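Local coordinates for hypothetical protein TT1561 (Thermus thermophilus, PDB 1UF3), which probably acts as a metal-dependent phosphoesterase of the calcineurin-like superfamily, although its substrate is unknown, and binds calcium ions, at residues A75-W78 / E79-R82; E93-V97 / H98-T102; A54-R57 / I58-E61. All coordinates share one frame; numbering follows the deposited sequence.

Interaction 1 of 3, residues A75-W78 / E79-R82; sequences APIW and EYLR. With CA (calcium ion), chain I.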
loop_
_atom_site.group_PDB
_atom_site.type_symbol
_atom_site.label_atom_id
_atom_site.label_comp_id
_atom_site.label_asym_id
_atom_site.label_seq_id
_atom_site.Cartn_x
_atom_site.Cartn_y
_atom_site.Cartn_z
ATOM N N ALA A 75 15.632 -36.772 -9.643
ATOM C CA ALA A 75 17.027 -37.169 -9.797
ATOM C C ALA A 75 17.525 -37.181 -11.257
ATOM O O ALA A 75 16.735 -37.284 -12.208
ATOM C CB ALA A 75 17.230 -38.552 -9.144
ATOM N N PRO A 76 18.841 -37.014 -11.454
ATOM C CA PRO A 76 19.859 -36.815 -10.417
ATOM C C PRO A 76 19.678 -35.468 -9.690
ATOM O O PRO A 76 19.120 -34.511 -10.235
ATOM C CB PRO A 76 21.170 -36.903 -11.199
ATOM C CG PRO A 76 20.784 -36.323 -12.529
ATOM C CD PRO A 76 19.449 -36.985 -12.793
ATOM N N ILE A 77 20.151 -35.424 -8.454
ATOM C CA ILE A 77 20.031 -34.253 -7.592
ATOM C C ILE A 77 20.572 -32.961 -8.215
ATOM O O ILE A 77 19.987 -31.893 -8.065
ATOM C CB ILE A 77 20.764 -34.529 -6.231
ATOM C CG1 ILE A 77 20.612 -33.345 -5.264
ATOM C CG2 ILE A 77 22.232 -34.778 -6.487
ATOM C CD1 ILE A 77 19.213 -33.119 -4.758
ATOM N N TRP A 78 21.677 -33.071 -8.939
ATOM C CA TRP A 78 22.317 -31.907 -9.531
ATOM C C TRP A 78 21.542 -31.151 -10.587
ATOM O O TRP A 78 21.813 -29.960 -10.802
ATOM C CB TRP A 78 23.704 -32.304 -10.056
ATOM C CG TRP A 78 24.548 -33.012 -9.008
ATOM C CD1 TRP A 78 25.022 -34.286 -9.076
ATOM C CD2 TRP A 78 25.042 -32.468 -7.763
ATOM N NE1 TRP A 78 25.775 -34.574 -7.963
ATOM C CE2 TRP A 78 25.805 -33.478 -7.142
ATOM C CE3 TRP A 78 24.916 -31.225 -7.125
ATOM C CZ2 TRP A 78 26.445 -33.296 -5.906
ATOM C CZ3 TRP A 78 25.558 -31.036 -5.884
ATOM C CH2 TRP A 78 26.311 -32.069 -5.293
ATOM N N GLU A 79 20.583 -31.802 -11.248
ATOM C CA GLU A 79 19.787 -31.102 -12.256
ATOM C C GLU A 79 18.786 -30.181 -11.561
ATOM O O GLU A 79 18.651 -28.993 -11.912
ATOM C CB GLU A 79 19.042 -32.086 -13.172
ATOM C CG GLU A 79 19.987 -32.987 -13.963
ATOM C CD GLU A 79 19.359 -33.590 -15.226
ATOM O OE1 GLU A 79 20.139 -34.127 -16.032
ATOM O OE2 GLU A 79 18.119 -33.532 -15.421
ATOM N N TYR A 80 18.064 -30.739 -10.594
ATOM C CA TYR A 80 17.114 -29.953 -9.799
ATOM C C TYR A 80 17.926 -28.806 -9.165
ATOM O O TYR A 80 17.562 -27.642 -9.288
ATOM C CB TYR A 80 16.499 -30.829 -8.684
ATOM C CG TYR A 80 15.983 -30.085 -7.433
ATOM C CD1 TYR A 80 14.719 -29.489 -7.418
ATOM C CD2 TYR A 80 16.759 -30.000 -6.273
ATOM C CE1 TYR A 80 14.232 -28.830 -6.278
ATOM C CE2 TYR A 80 16.277 -29.340 -5.117
ATOM C CZ TYR A 80 15.015 -28.764 -5.127
ATOM O OH TYR A 80 14.500 -28.150 -3.990
ATOM N N LEU A 81 19.040 -29.150 -8.523
ATOM C CA LEU A 81 19.873 -28.159 -7.839
ATOM C C LEU A 81 20.400 -27.018 -8.729
ATOM O O LEU A 81 20.391 -25.846 -8.321
ATOM C CB LEU A 81 21.055 -28.838 -7.144
ATOM C CG LEU A 81 21.701 -27.993 -6.026
ATOM C CD1 LEU A 81 20.699 -27.884 -4.854
ATOM C CD2 LEU A 81 23.003 -28.618 -5.527
ATOM N N ARG A 82 20.851 -27.338 -9.938
ATOM C CA ARG A 82 21.376 -26.293 -10.806
ATOM C C ARG A 82 20.340 -25.304 -11.260
ATOM O O ARG A 82 20.600 -24.089 -11.306
ATOM C CB ARG A 82 22.052 -26.868 -12.046
ATOM C CG ARG A 82 22.802 -25.773 -12.833
ATOM C CD ARG A 82 24.029 -26.322 -13.534
ATOM N NE ARG A 82 24.914 -25.239 -13.962
ATOM C CZ ARG A 82 25.970 -25.397 -14.753
ATOM N NH1 ARG A 82 26.290 -26.599 -15.220
ATOM N NH2 ARG A 82 26.715 -24.351 -15.070
HETATM CA CA CA I . 15.591 -36.539 -14.110
HETATM O O HOH W 1 16.594 -34.313 -13.409
HETATM O O HOH W 2 17.499 -36.289 -15.665
HETATM O O HOH W 3 16.731 -38.641 -15.571
HETATM O O HOH W 4 13.642 -35.649 -12.855
#

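Interaction 2 of 3, residues E93-V97 / H98-T102; sequences EMRNV and HETFT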
loop_
_atom_site.group_PDB
_atom_site.type_symbol
_atom_site.label_atom_id
_atom_site.label_comp_id
_atom_site.label_asym_id
_atom_site.label_seq_id
_atom_site.Cartn_x
_atom_site.Cartn_y
_atom_site.Cartn_z
ATOM N N GLU A 93 13.850 -14.431 -3.683
ATOM C CA GLU A 93 12.769 -14.715 -2.754
ATOM C C GLU A 93 12.402 -16.206 -2.838
ATOM O O GLU A 93 11.662 -16.706 -1.996
ATOM C CB GLU A 93 11.532 -13.865 -3.042
ATOM C CG GLU A 93 10.800 -14.160 -4.350
ATOM C CD GLU A 93 11.524 -13.605 -5.572
ATOM O OE1 GLU A 93 10.873 -13.434 -6.613
ATOM O OE2 GLU A 93 12.737 -13.338 -5.492
HETATM N N MSE A 94 12.944 -16.914 -3.834
HETATM C CA MSE A 94 12.663 -18.349 -4.002
HETATM C C MSE A 94 13.787 -19.088 -3.355
HETATM O O MSE A 94 14.925 -18.612 -3.344
HETATM C CB MSE A 94 12.600 -18.732 -5.486
HETATM C CG MSE A 94 11.564 -17.972 -6.219
HETATM SE SE MSE A 94 11.680 -18.255 -8.146
HETATM C CE MSE A 94 11.013 -20.107 -8.148
ATOM N N ARG A 95 13.499 -20.270 -2.838
ATOM C CA ARG A 95 14.527 -20.999 -2.157
ATOM C C ARG A 95 14.312 -22.497 -1.982
ATOM O O ARG A 95 13.323 -22.937 -1.377
ATOM C CB ARG A 95 14.740 -20.371 -0.763
ATOM C CG ARG A 95 15.897 -20.960 0.048
ATOM C CD ARG A 95 17.250 -20.876 -0.704
ATOM N NE ARG A 95 18.400 -20.799 0.193
ATOM C CZ ARG A 95 19.477 -21.583 0.144
ATOM N NH1 ARG A 95 19.580 -22.542 -0.762
ATOM N NH2 ARG A 95 20.477 -21.385 0.996
ATOM N N ASN A 96 15.263 -23.265 -2.506
ATOM C CA ASN A 96 15.267 -24.697 -2.332
ATOM C C ASN A 96 15.826 -24.815 -0.917
ATOM O O ASN A 96 16.954 -24.398 -0.677
ATOM C CB ASN A 96 16.246 -25.354 -3.310
ATOM C CG ASN A 96 16.956 -26.506 -2.702
ATOM O OD1 ASN A 96 16.325 -27.381 -2.119
ATOM N ND2 ASN A 96 18.287 -26.529 -2.819
ATOM N N VAL A 97 15.044 -25.354 0.016
ATOM C CA VAL A 97 15.510 -25.490 1.393
ATOM C C VAL A 97 16.011 -26.890 1.729
ATOM O O VAL A 97 16.311 -27.196 2.883
ATOM C CB VAL A 97 14.414 -25.028 2.414
ATOM C CG1 VAL A 97 14.210 -23.491 2.302
ATOM C CG2 VAL A 97 13.085 -25.733 2.141
ATOM N N HIS A 98 16.157 -27.726 0.703
ATOM C CA HIS A 98 16.653 -29.093 0.891
ATOM C C HIS A 98 18.062 -29.071 1.517
ATOM O O HIS A 98 19.016 -28.565 0.932
ATOM C CB HIS A 98 16.652 -29.835 -0.469
ATOM C CG HIS A 98 17.163 -31.246 -0.401
ATOM N ND1 HIS A 98 16.597 -32.211 0.410
ATOM C CD2 HIS A 98 18.217 -31.842 -1.011
ATOM C CE1 HIS A 98 17.286 -33.336 0.301
ATOM N NE2 HIS A 98 18.273 -33.139 -0.554
ATOM N N GLU A 99 18.164 -29.610 2.728
ATOM C CA GLU A 99 19.397 -29.692 3.529
ATOM C C GLU A 99 19.888 -28.314 3.978
ATOM O O GLU A 99 20.973 -28.184 4.532
ATOM C CB GLU A 99 20.545 -30.392 2.779
ATOM C CG GLU A 99 20.183 -31.671 2.030
ATOM C CD GLU A 99 21.400 -32.278 1.328
ATOM O OE1 GLU A 99 22.316 -31.523 0.945
ATOM O OE2 GLU A 99 21.445 -33.510 1.152
ATOM N N THR A 100 19.100 -27.279 3.740
ATOM C CA THR A 100 19.536 -25.962 4.153
ATOM C C THR A 100 18.389 -25.176 4.806
ATOM O O THR A 100 17.406 -25.780 5.266
ATOM C CB THR A 100 20.201 -25.213 2.935
ATOM O OG1 THR A 100 20.879 -24.045 3.398
ATOM C CG2 THR A 100 19.179 -24.842 1.895
ATOM N N PHE A 101 18.484 -23.846 4.854
ATOM C CA PHE A 101 17.435 -23.071 5.512
ATOM C C PHE A 101 17.336 -21.633 5.018
ATOM O O PHE A 101 18.223 -21.144 4.320
ATOM C CB PHE A 101 17.733 -23.036 7.011
ATOM C CG PHE A 101 18.893 -22.153 7.364
ATOM C CD1 PHE A 101 18.691 -20.798 7.651
ATOM C CD2 PHE A 101 20.192 -22.643 7.307
ATOM C CE1 PHE A 101 19.760 -19.952 7.862
ATOM C CE2 PHE A 101 21.274 -21.812 7.516
ATOM C CZ PHE A 101 21.059 -20.452 7.793
ATOM N N THR A 102 16.238 -20.972 5.373
ATOM C CA THR A 102 16.079 -19.557 5.063
ATOM C C THR A 102 15.114 -18.989 6.110
ATOM O O THR A 102 14.457 -19.764 6.807
ATOM C CB THR A 102 15.527 -19.310 3.639
ATOM O OG1 THR A 102 15.579 -17.906 3.362
ATOM C CG2 THR A 102 14.104 -19.793 3.500
HETATM O O HOH W 5 19.373 -19.442 2.612
HETATM O O HOH W 6 20.131 -28.055 -1.371
#

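Interaction 3 of 3, residues A54-R57 / I58-E61; sequences AFFR and ILSE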
loop_
_atom_site.group_PDB
_atom_site.type_symbol
_atom_site.label_atom_id
_atom_site.label_comp_id
_atom_site.label_asym_id
_atom_site.label_seq_id
_atom_site.Cartn_x
_atom_site.Cartn_y
_atom_site.Cartn_z
ATOM N N ALA A 54 11.721 -24.696 -16.972
ATOM C CA ALA A 54 10.387 -24.210 -17.327
ATOM C C ALA A 54 9.500 -24.128 -16.076
ATOM O O ALA A 54 8.720 -23.192 -15.916
ATOM C CB ALA A 54 9.748 -25.131 -18.381
ATOM N N PHE A 55 9.631 -25.137 -15.213
ATOM C CA PHE A 55 8.897 -25.232 -13.942
ATOM C C PHE A 55 9.199 -23.967 -13.080
ATOM O O PHE A 55 8.302 -23.262 -12.653
ATOM C CB PHE A 55 9.365 -26.492 -13.198
ATOM C CG PHE A 55 8.635 -26.752 -11.916
ATOM C CD1 PHE A 55 7.510 -27.579 -11.897
ATOM C CD2 PHE A 55 9.071 -26.176 -10.718
ATOM C CE1 PHE A 55 6.823 -27.837 -10.696
ATOM C CE2 PHE A 55 8.396 -26.423 -9.516
ATOM C CZ PHE A 55 7.269 -27.257 -9.505
ATOM N N PHE A 56 10.478 -23.700 -12.843
ATOM C CA PHE A 56 10.895 -22.535 -12.057
ATOM C C PHE A 56 10.527 -21.187 -12.674
ATOM O O PHE A 56 10.216 -20.223 -11.964
ATOM C CB PHE A 56 12.389 -22.633 -11.800
ATOM C CG PHE A 56 12.743 -23.695 -10.808
ATOM C CD1 PHE A 56 13.824 -24.525 -11.011
ATOM C CD2 PHE A 56 11.979 -23.857 -9.648
ATOM C CE1 PHE A 56 14.155 -25.509 -10.086
ATOM C CE2 PHE A 56 12.307 -24.838 -8.718
ATOM C CZ PHE A 56 13.397 -25.665 -8.940
ATOM N N ARG A 57 10.526 -21.111 -13.999
ATOM C CA ARG A 57 10.156 -19.869 -14.666
ATOM C C ARG A 57 8.702 -19.529 -14.329
ATOM O O ARG A 57 8.355 -18.369 -14.064
ATOM C CB ARG A 57 10.321 -20.023 -16.179
ATOM C CG ARG A 57 10.019 -18.765 -16.949
ATOM C CD ARG A 57 11.264 -18.225 -17.639
ATOM N NE ARG A 57 11.032 -16.864 -18.130
ATOM C CZ ARG A 57 11.957 -16.091 -18.692
ATOM N NH1 ARG A 57 13.200 -16.537 -18.847
ATOM N NH2 ARG A 57 11.637 -14.864 -19.086
ATOM N N ILE A 58 7.851 -20.551 -14.353
ATOM C CA ILE A 58 6.435 -20.385 -14.041
ATOM C C ILE A 58 6.252 -20.063 -12.553
ATOM O O ILE A 58 5.484 -19.182 -12.212
ATOM C CB ILE A 58 5.633 -21.679 -14.416
ATOM C CG1 ILE A 58 5.302 -21.643 -15.911
ATOM C CG2 ILE A 58 4.347 -21.805 -13.571
ATOM C CD1 ILE A 58 4.961 -23.001 -16.501
ATOM N N LEU A 59 6.979 -20.758 -11.684
ATOM C CA LEU A 59 6.863 -20.511 -10.242
ATOM C C LEU A 59 7.338 -19.105 -9.882
ATOM O O LEU A 59 6.775 -18.460 -8.996
ATOM C CB LEU A 59 7.687 -21.521 -9.467
ATOM C CG LEU A 59 7.236 -21.993 -8.082
ATOM C CD1 LEU A 59 8.465 -22.487 -7.360
ATOM C CD2 LEU A 59 6.556 -20.911 -7.292
ATOM N N SER A 60 8.365 -18.639 -10.597
ATOM C CA SER A 60 8.954 -17.313 -10.374
ATOM C C SER A 60 7.978 -16.158 -10.591
ATOM O O SER A 60 8.198 -15.054 -10.084
ATOM C CB SER A 60 10.187 -17.117 -11.276
ATOM O OG SER A 60 9.790 -16.760 -12.602
ATOM N N GLU A 61 6.898 -16.400 -11.328
ATOM C CA GLU A 61 5.904 -15.359 -11.584
ATOM C C GLU A 61 5.157 -14.894 -10.320
ATOM O O GLU A 61 4.605 -13.788 -10.275
ATOM C CB GLU A 61 4.878 -15.860 -12.605
ATOM C CG GLU A 61 5.482 -16.225 -13.964
ATOM C CD GLU A 61 5.339 -15.112 -14.980
ATOM O OE1 GLU A 61 5.607 -13.939 -14.622
ATOM O OE2 GLU A 61 4.964 -15.412 -16.138
#

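Interaction 1 of 3, residues A75-W78 / E79-R82
Two water molecules donate to one carboxylate oxygen, OE2 of E79, the first at 2.6 Å, and both are also ligands of the calcium ion held by the backbone O of A75 at 2.3 Å. E79 therefore reaches the metal through its hydration shell, and the backbone oxygens of K45 and A47 and two further waters complete the site. P76, entered by a cis peptide, comes just before the helix, its ring beside both ion and acid: its CG rests 3.7 Å from CG of E79, which stands anti to the carbonyl carbon (chi1 -62°) and begins an extended chain. The backbone joins in as E79 N bonds to P76 O (3.2 Å), and helix 77-90 is under way with L81 N on I77 O (2.9 Å). W78 and L81 run alongside each other, CZ3 of the indole 3.5 Å from CD2 of the leucine, packed against P123 and Y138 of a second subunit. With an alanine for E79, the two metal-bound waters would probably lose their shared acceptor and turn more freely. The arrangement is that of an outer-sphere ligand, whose negative charge probably offsets part of the ion's charge across the waters.

Interaction 2 of 3, residues E93-V97 / H98-T102
The R95 chain runs crosswise to T100, and the methyl CG2 of the threonine meets one face of the guanidinium, 3.5 Å from NH1. The arginine chain leaves with CG anti to the backbone N (chi1 -175°) and then bends at chi2, which brings the charged end over T100. There NH2 donates to a water lying in the guanidinium plane, and this water in turn donates to F101 O at 2.7 Å, linking the two arms. Further down, R95 and T102 pass antiparallel to one another, CG of the arginine 4.0 Å from CB of the threonine, while CG2 of T102 also meets CG1 of V97 at 3.9 Å. OG1 of T102 is hydrogen-bonded to E145 of a second subunit.

N96 folds its amide onto the next peptide but one: OD1 accepts from H98 N at 2.8 Å, the donor standing well above the carbonyl plane, which makes an Asx turn. OD1 also serves the hydroxyl of Y80, and ND2 reaches H98 O through a second water and Y138 of the second subunit directly, so both ends of this buried amide are satisfied. The H98 imidazole carries CG of E99 over the centre of one face, 3.5 Å above it, and is fixed by the backbone N of G114 and the hydroxyl of Y131. E99, part of a calcium site seen in this protein, is salt-bridged to R139.

T100 N closes on V97 O at 2.9 Å. With E99 at positive phi (67°), this is a type II beta turn, and it carries the chain from an outermost strand of one sheet into the second sheet of the two-sheet calcineurin-like fold.

Interaction 3 of 3, residues A54-R57 / I58-E61
The last turns of helix 49-59 carry regular i to i+4 bonds, from I58 N to A54 O, from L59 N to F55 O at 3.0 Å and from S60 N to F56 O at 2.8 Å. S60 adds a side-chain bond, its OG donating to R57 O at 2.6 Å. With chi1 at 80° the hydroxyl is turned in over the backbone, back toward the preceding turn, and a carbonyl near the helix end gains a partner. L59 turns its CD1 toward two aromatic rings, 4.5 Å from CE2 of F55 and 4.4 Å from CD2 of F56, where it lies at the ring edge. CD2 of F56 in turn lies in the plane of F55 at its edge. The helix is the connection of a beta-alpha-beta unit whose parallel neighbouring strands are 35-39 and 66-69. F55 packs on L18 and L21 of helix 18-25, whereas F56 reaches A84 and V87 of helix 77-90 and meets the ring of Y68. I58 lies against the preceding turn, both CG1 and CD1 3.8 Å from A54 O. CG of E61 lies 3.6 Å from R57 O, and both R57 and E61 pack on R218 of a third subunit.

In the fold
From the N terminus the contacts come in series as interaction 3, interaction 1 and interaction 2; each spans a few residues, closes no long loop, and none nests in or crosses another. Interaction 3 finishes the helix leading to strand 66-69, interaction 1 starts the helix that follows that strand, and interaction 2 turns the chain out of strand 94-96, next to 66-69 in the same sheet. In space they adjoin: the selenomethionine M94 packs by CE on L59 CD1 (3.6 Å), L81 and I77 lie against N96 and H98, and F56 touches the backbone of Y80. Two helices are thus tied to the sheet edge; interactions 1 and 2 meet the second subunit, 2 and 3 the third.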